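Local coordinates for SPbeta prophage-derived uncharacterized protein YomS (Bacillus subtilis, PDB 6I5O) that is of unknown function but is encoded in the lytic cassette of the SPbeta prophage and assembles from all-beta chains as a five-chain complex, at residues A[39-44]-A[97-102]; A[52-57]-A[110-115]; A[65-70]-A[78-83]. All coordinates share one frame; numbering follows the deposited sequence.

Contact 1: A[39-44]-A[97-102]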
# COMPACT_ATOMS: atom_id res chain seq x y z
N ARG A 39 2.63 1.70 -13.42
CA ARG A 39 3.14 1.47 -12.05
C ARG A 39 3.28 -0.01 -11.71
O ARG A 39 4.17 -0.35 -10.93
CB ARG A 39 2.21 2.08 -10.99
CG ARG A 39 2.00 3.59 -11.04
CD ARG A 39 0.88 3.94 -10.03
NE ARG A 39 0.45 5.32 -9.99
CZ ARG A 39 1.00 6.23 -9.21
NH1 ARG A 39 2.10 5.94 -8.56
NH2 ARG A 39 0.51 7.45 -9.10
N GLU A 40 2.37 -0.84 -12.19
CA GLU A 40 2.30 -2.25 -11.78
C GLU A 40 2.20 -3.13 -13.03
O GLU A 40 1.63 -2.72 -14.02
CB GLU A 40 1.07 -2.50 -10.87
CG GLU A 40 1.02 -1.65 -9.61
CD GLU A 40 -0.27 -1.79 -8.83
OE1 GLU A 40 -1.46 -1.71 -9.43
OE2 GLU A 40 -0.08 -1.87 -7.59
N LEU A 41 2.70 -4.35 -12.90
CA LEU A 41 2.59 -5.39 -13.94
C LEU A 41 2.18 -6.70 -13.31
O LEU A 41 2.72 -7.08 -12.28
CB LEU A 41 3.98 -5.56 -14.56
CG LEU A 41 4.23 -6.75 -15.47
CD1 LEU A 41 3.44 -6.71 -16.74
CD2 LEU A 41 5.69 -6.85 -15.81
N THR A 42 1.29 -7.39 -14.01
CA THR A 42 0.98 -8.79 -13.69
C THR A 42 1.28 -9.61 -14.93
O THR A 42 0.68 -9.37 -15.98
CB THR A 42 -0.48 -8.96 -13.27
OG1 THR A 42 -0.72 -8.16 -12.10
CG2 THR A 42 -0.80 -10.40 -12.93
N VAL A 43 2.18 -10.57 -14.80
CA VAL A 43 2.58 -11.48 -15.90
C VAL A 43 1.89 -12.82 -15.72
O VAL A 43 1.89 -13.36 -14.62
CB VAL A 43 4.11 -11.68 -15.88
CG1 VAL A 43 4.54 -12.65 -16.94
CG2 VAL A 43 4.80 -10.38 -16.11
N LYS A 44 1.34 -13.34 -16.82
CA LYS A 44 0.78 -14.70 -16.85
C LYS A 44 1.74 -15.57 -17.66
O LYS A 44 2.06 -15.25 -18.84
CB LYS A 44 -0.60 -14.70 -17.49
CG LYS A 44 -1.19 -16.08 -17.67
CD LYS A 44 -1.51 -16.80 -16.38
CE LYS A 44 -1.80 -18.29 -16.52
NZ LYS A 44 -3.00 -18.53 -17.32
N PHE A 97 12.90 1.45 -16.25
CA PHE A 97 12.79 1.81 -17.67
C PHE A 97 12.09 0.70 -18.48
O PHE A 97 11.10 0.95 -19.15
CB PHE A 97 14.17 2.07 -18.22
CG PHE A 97 14.17 2.27 -19.72
CD1 PHE A 97 13.45 3.30 -20.29
CD2 PHE A 97 14.96 1.46 -20.53
CE1 PHE A 97 13.46 3.45 -21.68
CE2 PHE A 97 15.06 1.70 -21.89
CZ PHE A 97 14.25 2.64 -22.45
N LYS A 98 12.58 -0.52 -18.34
CA LYS A 98 12.06 -1.67 -19.13
C LYS A 98 11.97 -2.88 -18.23
O LYS A 98 12.69 -2.99 -17.24
CB LYS A 98 12.99 -2.04 -20.27
CG LYS A 98 12.80 -1.24 -21.54
CD LYS A 98 13.82 -1.63 -22.57
CE LYS A 98 13.42 -1.23 -23.97
NZ LYS A 98 14.44 -1.66 -24.95
N VAL A 99 11.08 -3.79 -18.63
CA VAL A 99 11.07 -5.15 -18.02
C VAL A 99 11.14 -6.19 -19.14
O VAL A 99 10.69 -5.92 -20.28
CB VAL A 99 9.85 -5.34 -17.09
CG1 VAL A 99 9.94 -4.45 -15.86
CG2 VAL A 99 8.56 -5.12 -17.80
N MET A 100 11.66 -7.33 -18.78
CA MET A 100 11.94 -8.45 -19.69
C MET A 100 11.73 -9.75 -18.94
O MET A 100 12.07 -9.85 -17.77
CB MET A 100 13.39 -8.34 -20.19
CG MET A 100 13.83 -9.61 -20.90
SD MET A 100 15.62 -9.74 -21.12
CE MET A 100 15.75 -8.44 -22.29
N PHE A 101 11.15 -10.74 -19.62
CA PHE A 101 10.89 -12.08 -19.04
C PHE A 101 11.56 -13.09 -19.94
O PHE A 101 10.97 -13.40 -21.00
CB PHE A 101 9.38 -12.31 -18.93
CG PHE A 101 8.83 -11.44 -17.85
CD1 PHE A 101 8.54 -10.09 -18.08
CD2 PHE A 101 8.80 -11.90 -16.53
CE1 PHE A 101 8.24 -9.24 -17.03
CE2 PHE A 101 8.46 -11.06 -15.50
CZ PHE A 101 8.21 -9.74 -15.74
N GLU A 102 12.74 -13.53 -19.57
CA GLU A 102 13.59 -14.37 -20.43
C GLU A 102 13.16 -15.83 -20.30
O GLU A 102 13.10 -16.36 -19.17
CB GLU A 102 15.04 -14.25 -20.00
CG GLU A 102 15.97 -15.13 -20.85
CD GLU A 102 17.43 -14.90 -20.61
OE1 GLU A 102 17.78 -13.98 -19.82
OE2 GLU A 102 18.22 -15.49 -21.36

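Contact 2: A[52-57]-A[110-115]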
# COMPACT_ATOMS: atom_id res chain seq x y z
N ARG A 52 9.98 -25.64 -18.25
CA ARG A 52 10.44 -24.29 -18.67
C ARG A 52 11.13 -23.63 -17.50
O ARG A 52 10.89 -24.02 -16.33
CB ARG A 52 9.29 -23.43 -19.21
CG ARG A 52 8.37 -22.79 -18.16
CD ARG A 52 7.75 -23.80 -17.20
NE ARG A 52 6.89 -24.78 -17.84
CZ ARG A 52 6.38 -25.82 -17.23
NH1 ARG A 52 5.58 -26.64 -17.90
NH2 ARG A 52 6.70 -26.10 -15.97
N GLU A 53 11.89 -22.61 -17.81
CA GLU A 53 12.48 -21.74 -16.77
C GLU A 53 12.39 -20.33 -17.30
O GLU A 53 12.90 -20.03 -18.38
CB GLU A 53 13.93 -22.12 -16.49
CG GLU A 53 14.62 -21.26 -15.50
CD GLU A 53 16.08 -21.66 -15.27
OE1 GLU A 53 16.54 -22.69 -15.82
OE2 GLU A 53 16.81 -20.87 -14.63
N ILE A 54 11.72 -19.46 -16.52
CA ILE A 54 11.52 -18.03 -16.87
C ILE A 54 12.28 -17.23 -15.82
O ILE A 54 12.04 -17.46 -14.64
CB ILE A 54 10.03 -17.66 -16.87
CG1 ILE A 54 9.16 -18.65 -17.64
CG2 ILE A 54 9.85 -16.23 -17.32
CD1 ILE A 54 9.49 -18.76 -19.12
N LYS A 55 13.15 -16.32 -16.27
CA LYS A 55 13.80 -15.38 -15.32
C LYS A 55 13.28 -13.99 -15.56
O LYS A 55 13.03 -13.55 -16.68
CB LYS A 55 15.32 -15.38 -15.52
CG LYS A 55 15.96 -16.63 -14.93
CD LYS A 55 17.45 -16.55 -14.98
CE LYS A 55 18.15 -17.26 -13.83
NZ LYS A 55 18.73 -18.49 -14.36
N PHE A 56 13.03 -13.27 -14.45
CA PHE A 56 12.37 -11.97 -14.45
C PHE A 56 13.43 -10.88 -14.35
O PHE A 56 14.30 -10.98 -13.46
CB PHE A 56 11.44 -11.86 -13.25
CG PHE A 56 10.53 -13.03 -12.96
CD1 PHE A 56 10.11 -13.90 -13.96
CD2 PHE A 56 10.05 -13.23 -11.68
CE1 PHE A 56 9.24 -14.93 -13.64
CE2 PHE A 56 9.19 -14.28 -11.36
CZ PHE A 56 8.81 -15.13 -12.35
N TYR A 57 13.39 -9.90 -15.25
CA TYR A 57 14.43 -8.86 -15.28
C TYR A 57 13.85 -7.47 -15.43
O TYR A 57 12.87 -7.19 -16.14
CB TYR A 57 15.39 -9.08 -16.46
CG TYR A 57 16.29 -10.25 -16.27
CD1 TYR A 57 17.30 -10.26 -15.36
CD2 TYR A 57 16.12 -11.41 -17.04
CE1 TYR A 57 18.18 -11.29 -15.19
CE2 TYR A 57 16.99 -12.46 -16.89
CZ TYR A 57 18.00 -12.43 -15.95
OH TYR A 57 18.87 -13.47 -15.78
N VAL A 110 5.71 -21.99 -24.44
CA VAL A 110 5.40 -21.16 -23.26
C VAL A 110 5.06 -19.77 -23.76
O VAL A 110 5.78 -19.21 -24.61
CB VAL A 110 6.55 -21.20 -22.22
CG1 VAL A 110 7.82 -20.58 -22.73
CG2 VAL A 110 6.11 -20.53 -20.91
N THR A 111 3.98 -19.24 -23.23
CA THR A 111 3.49 -17.88 -23.53
C THR A 111 3.72 -17.02 -22.28
O THR A 111 3.51 -17.51 -21.15
CB THR A 111 2.07 -17.94 -24.08
OG1 THR A 111 2.09 -18.47 -25.41
CG2 THR A 111 1.39 -16.61 -24.07
N VAL A 112 4.11 -15.79 -22.49
CA VAL A 112 4.36 -14.84 -21.35
C VAL A 112 3.69 -13.54 -21.75
O VAL A 112 4.19 -12.89 -22.68
CB VAL A 112 5.85 -14.68 -21.03
CG1 VAL A 112 6.02 -13.79 -19.82
CG2 VAL A 112 6.52 -16.02 -20.81
N LYS A 113 2.64 -13.15 -21.03
CA LYS A 113 1.83 -11.99 -21.40
C LYS A 113 1.53 -11.20 -20.17
O LYS A 113 1.40 -11.79 -19.11
CB LYS A 113 0.54 -12.39 -22.11
CG LYS A 113 0.73 -13.10 -23.43
CD LYS A 113 -0.52 -13.50 -24.13
CE LYS A 113 -0.25 -13.96 -25.53
NZ LYS A 113 -1.49 -14.48 -26.17
N GLY A 114 1.48 -9.88 -20.26
CA GLY A 114 1.20 -9.08 -19.05
C GLY A 114 0.09 -8.11 -19.26
O GLY A 114 -0.30 -7.77 -20.38
N ILE A 115 -0.43 -7.68 -18.13
CA ILE A 115 -1.34 -6.51 -18.04
C ILE A 115 -0.63 -5.53 -17.10
O ILE A 115 -0.18 -5.89 -16.02
CB ILE A 115 -2.72 -6.89 -17.50
CG1 ILE A 115 -3.43 -7.78 -18.51
CG2 ILE A 115 -3.54 -5.64 -17.19
CD1 ILE A 115 -4.71 -8.43 -17.99

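Contact 3: A[65-70]-A[78-83]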
# COMPACT_ATOMS: atom_id res chain seq x y z
N LYS A 65 20.74 -5.84 -17.38
CA LYS A 65 19.65 -6.67 -16.82
C LYS A 65 19.89 -6.93 -15.34
O LYS A 65 20.98 -7.21 -14.95
CB LYS A 65 19.56 -8.02 -17.53
CG LYS A 65 19.27 -7.93 -19.01
CD LYS A 65 19.63 -9.18 -19.76
CE LYS A 65 19.04 -10.47 -19.21
NZ LYS A 65 19.32 -11.64 -20.09
N THR A 66 18.84 -6.79 -14.57
CA THR A 66 18.90 -6.98 -13.10
C THR A 66 17.75 -7.91 -12.67
O THR A 66 16.60 -7.67 -13.03
CB THR A 66 18.72 -5.67 -12.36
OG1 THR A 66 19.52 -4.64 -12.94
CG2 THR A 66 19.07 -5.81 -10.89
N ALA A 67 18.07 -8.99 -11.97
CA ALA A 67 17.03 -9.92 -11.50
C ALA A 67 15.96 -9.13 -10.71
O ALA A 67 16.29 -8.31 -9.84
CB ALA A 67 17.64 -10.98 -10.64
N LEU A 68 14.70 -9.41 -11.01
CA LEU A 68 13.59 -8.62 -10.48
C LEU A 68 12.65 -9.56 -9.74
O LEU A 68 12.11 -10.48 -10.36
CB LEU A 68 12.88 -7.93 -11.64
CG LEU A 68 11.63 -7.14 -11.30
CD1 LEU A 68 11.95 -5.96 -10.41
CD2 LEU A 68 10.89 -6.68 -12.52
N SER A 69 12.46 -9.34 -8.44
CA SER A 69 11.48 -10.16 -7.67
C SER A 69 10.06 -9.62 -7.82
O SER A 69 9.83 -8.41 -7.86
CB SER A 69 11.89 -10.25 -6.23
OG SER A 69 12.94 -11.17 -6.08
N GLY A 70 9.14 -10.56 -7.85
CA GLY A 70 7.70 -10.30 -7.80
C GLY A 70 7.04 -11.29 -6.90
O GLY A 70 7.71 -12.09 -6.21
N LEU A 78 7.52 -15.04 -3.00
CA LEU A 78 8.37 -14.07 -3.69
C LEU A 78 9.35 -14.84 -4.56
O LEU A 78 9.81 -15.92 -4.18
CB LEU A 78 9.13 -13.22 -2.66
CG LEU A 78 8.22 -12.59 -1.61
CD1 LEU A 78 9.03 -11.78 -0.62
CD2 LEU A 78 7.16 -11.75 -2.25
N GLY A 79 9.69 -14.27 -5.69
CA GLY A 79 10.74 -14.87 -6.51
C GLY A 79 11.11 -14.02 -7.71
O GLY A 79 10.35 -13.18 -8.12
N SER A 80 12.28 -14.31 -8.26
CA SER A 80 12.81 -13.64 -9.45
C SER A 80 12.85 -14.61 -10.63
O SER A 80 13.40 -14.24 -11.66
CB SER A 80 14.15 -13.01 -9.21
OG SER A 80 15.07 -13.96 -8.77
N SER A 81 12.27 -15.78 -10.50
CA SER A 81 12.23 -16.76 -11.60
C SER A 81 11.15 -17.77 -11.29
O SER A 81 10.70 -17.85 -10.15
CB SER A 81 13.55 -17.43 -11.81
OG SER A 81 13.94 -18.18 -10.66
N THR A 82 10.82 -18.61 -12.26
CA THR A 82 9.92 -19.73 -11.98
C THR A 82 10.21 -20.89 -12.93
O THR A 82 10.65 -20.67 -14.09
CB THR A 82 8.44 -19.32 -12.10
OG1 THR A 82 7.66 -20.45 -11.67
CG2 THR A 82 8.01 -18.91 -13.48
N LEU A 83 9.98 -22.08 -12.43
CA LEU A 83 10.03 -23.33 -13.21
C LEU A 83 8.63 -23.80 -13.54
O LEU A 83 8.51 -24.90 -14.13
CB LEU A 83 10.74 -24.40 -12.38
CG LEU A 83 12.19 -24.08 -12.05
CD1 LEU A 83 12.82 -25.12 -11.19
CD2 LEU A 83 12.99 -23.87 -13.32

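Contact 1: A[39-44]-A[97-102]
Val43 lays its CG2 methyl over one face of the Phe101 ring, 3.8 Å from Val43 CG2 to the centroid of that ring, and this CH-pi contact is the tight part of the interface. The methyl is displaced toward the rim, so its nearest ring atom is the far carbon: Val43 CG2 to Phe101 CZ is 3.5 Å. With chi1 of 177°, Val43 holds CG2 beside its own backbone N, which puts this branch over the ring. Leu41 reaches in from the opposite direction to Phe101, its CD2 lying obliquely to the ring, 3.7 Å from Phe101 CE1. Looser is the end where that same Leu41 CD2 meets Val99 CG2, at 3.9 Å, one methyl against another. Strands 40-46 and 98-107 face each other across the interior of the curled sheet without pairing; their segments run 15° apart, with axes 10.5 Å apart, bridged by side chains alone. Branched aliphatic residues fit here because they reach in from both strands, while the flat ring spans the distance; Phe20 and Phe91 meet Phe101 edge-to-face. Away from the contact lie Met100 and charged residues: Lys98 forms a salt bridge with Glu32, and Lys44, at the subunit boundary, with Glu64 and Asp60 of the second subunit. The chemistry is wholly apolar, dispersion between a few methyls and one ring, with charged groups on the far sides of both strands.

Contact 2: A[52-57]-A[110-115]
Arg52 NH2 is hydrogen-bonded to Leu83 O, and Arg52 NE to Ser49 OG, so the guanidinium is tied down at more than one point while the base of the same side chain packs inward. There Arg52 CG comes within 4.2 Å of Val110 CG2. An arginine suits this partly exposed edge because its methylenes can cover an apolar neighbour while its charged end turns to polar partners. Deeper in, Ile54 carries the contact with the tip of its longer branch: Ile54 CD1 sits 4.2 Å from Val110 CG2 and 4.4 Å from Val112 CG2, bridging two residues of the facing strand in the modelled conformer, one of two. Its chi1 of -48° and chi2 of -62° turn CD1 toward both valines, whereas Ile54 CG2 lies at the edge of the Phe56 ring, in its plane. Val112 also touches Val43 and Phe20, and Ile54 touches Val103. Strands 51-59 and 110-117 face each other across the interior of the curled sheet without pairing. Their segments, 23° apart in direction, diverge from 7.5 Å between the CA atoms of Arg52 and Val110 to 9.0 Å between those of Ile54 and Val112. On the other face of the 52-57 strand, Lys55 NZ makes a 3.1 Å salt bridge to Glu53 OE2, met nearly along its C-O axis. The result is an amphipathic strand: modest aliphatic packing inward, an ion pair outward and, at the end of the contact, an arginine that serves both chemistries.

Contact 3: A[65-70]-A[78-83]
Ser80 and Ser69 turn their side chains differently where they meet: Ser80 holds OG between its backbone N and carbonyl carbon (chi1 57°), while Ser69 places OG beside its N (chi1 -77°). As a result Ser69 OG approaches the carbon of the other serine, 3.8 Å from Ser80 CB, and the two hydroxyls do not pair. In the conformer described, Ser69 OG bonds Thr74 O of the third subunit, so this small polar residue serves the assembly. The firm link is in the backbone. Gly70 and Gly79 form an antiparallel hydrogen-bonded pair, with Gly70 N to Gly79 O at 2.9 Å and Gly79 N to Gly70 O at 3.0 Å; the first is close to straight, 169° at the hydrogen. Each of these carbonyl oxygens also receives a CA-H contact: Ser69 CA is 3.3 Å from Gly79 O, and Leu78 CA is 3.3 Å from Gly70 O. With glycine at both positions, the pair adds no side chain to the face of the sheet on which both would stand. A third such contact runs from Ser80 CA to Leu68 O at 3.4 Å; Leu68 O is buried here and has no hydrogen-bond partner, so this weak contact is probably a partial compensation. Pairing ends at Ser80, whose backbone kinks between strands 78-79 and 81-82. The first of these completes the hairpin with 65-72, and the second moves over to 51-59. Leu78, at the exposed end, packs on Phe76 of the third subunit. Taken together, a short hairpin end, free of side chains only at its glycine pair, is held by two backbone bonds and weak CA-H...O contacts, while Ser69 and Leu78 meet the third subunit.

How the contacts relate
All three contacts belong to one curled antiparallel sheet. The centres of contacts 1 and 2 lie about 9 Å apart, and that of contact 3 about 10 Å from each. Contacts 1 and 2 alternate along the chain: 39-44, 52-57, 97-102, 110-115. Strand 40-46 neighbours 110-117 in the sheet, and 51-59 neighbours 98-107, so both contacts span the same interior. Contact 3 falls within the sequence enclosed by both. A probable hydrogen bond between Ile54 O and Thr82 N joins it to contact 2, and the Glu102–Lys65 salt bridge joins it to contact 1. Contacts 1 and 2 thus belong to the core, while contact 3 lies farther out and, like contact 1, reaches the third subunit.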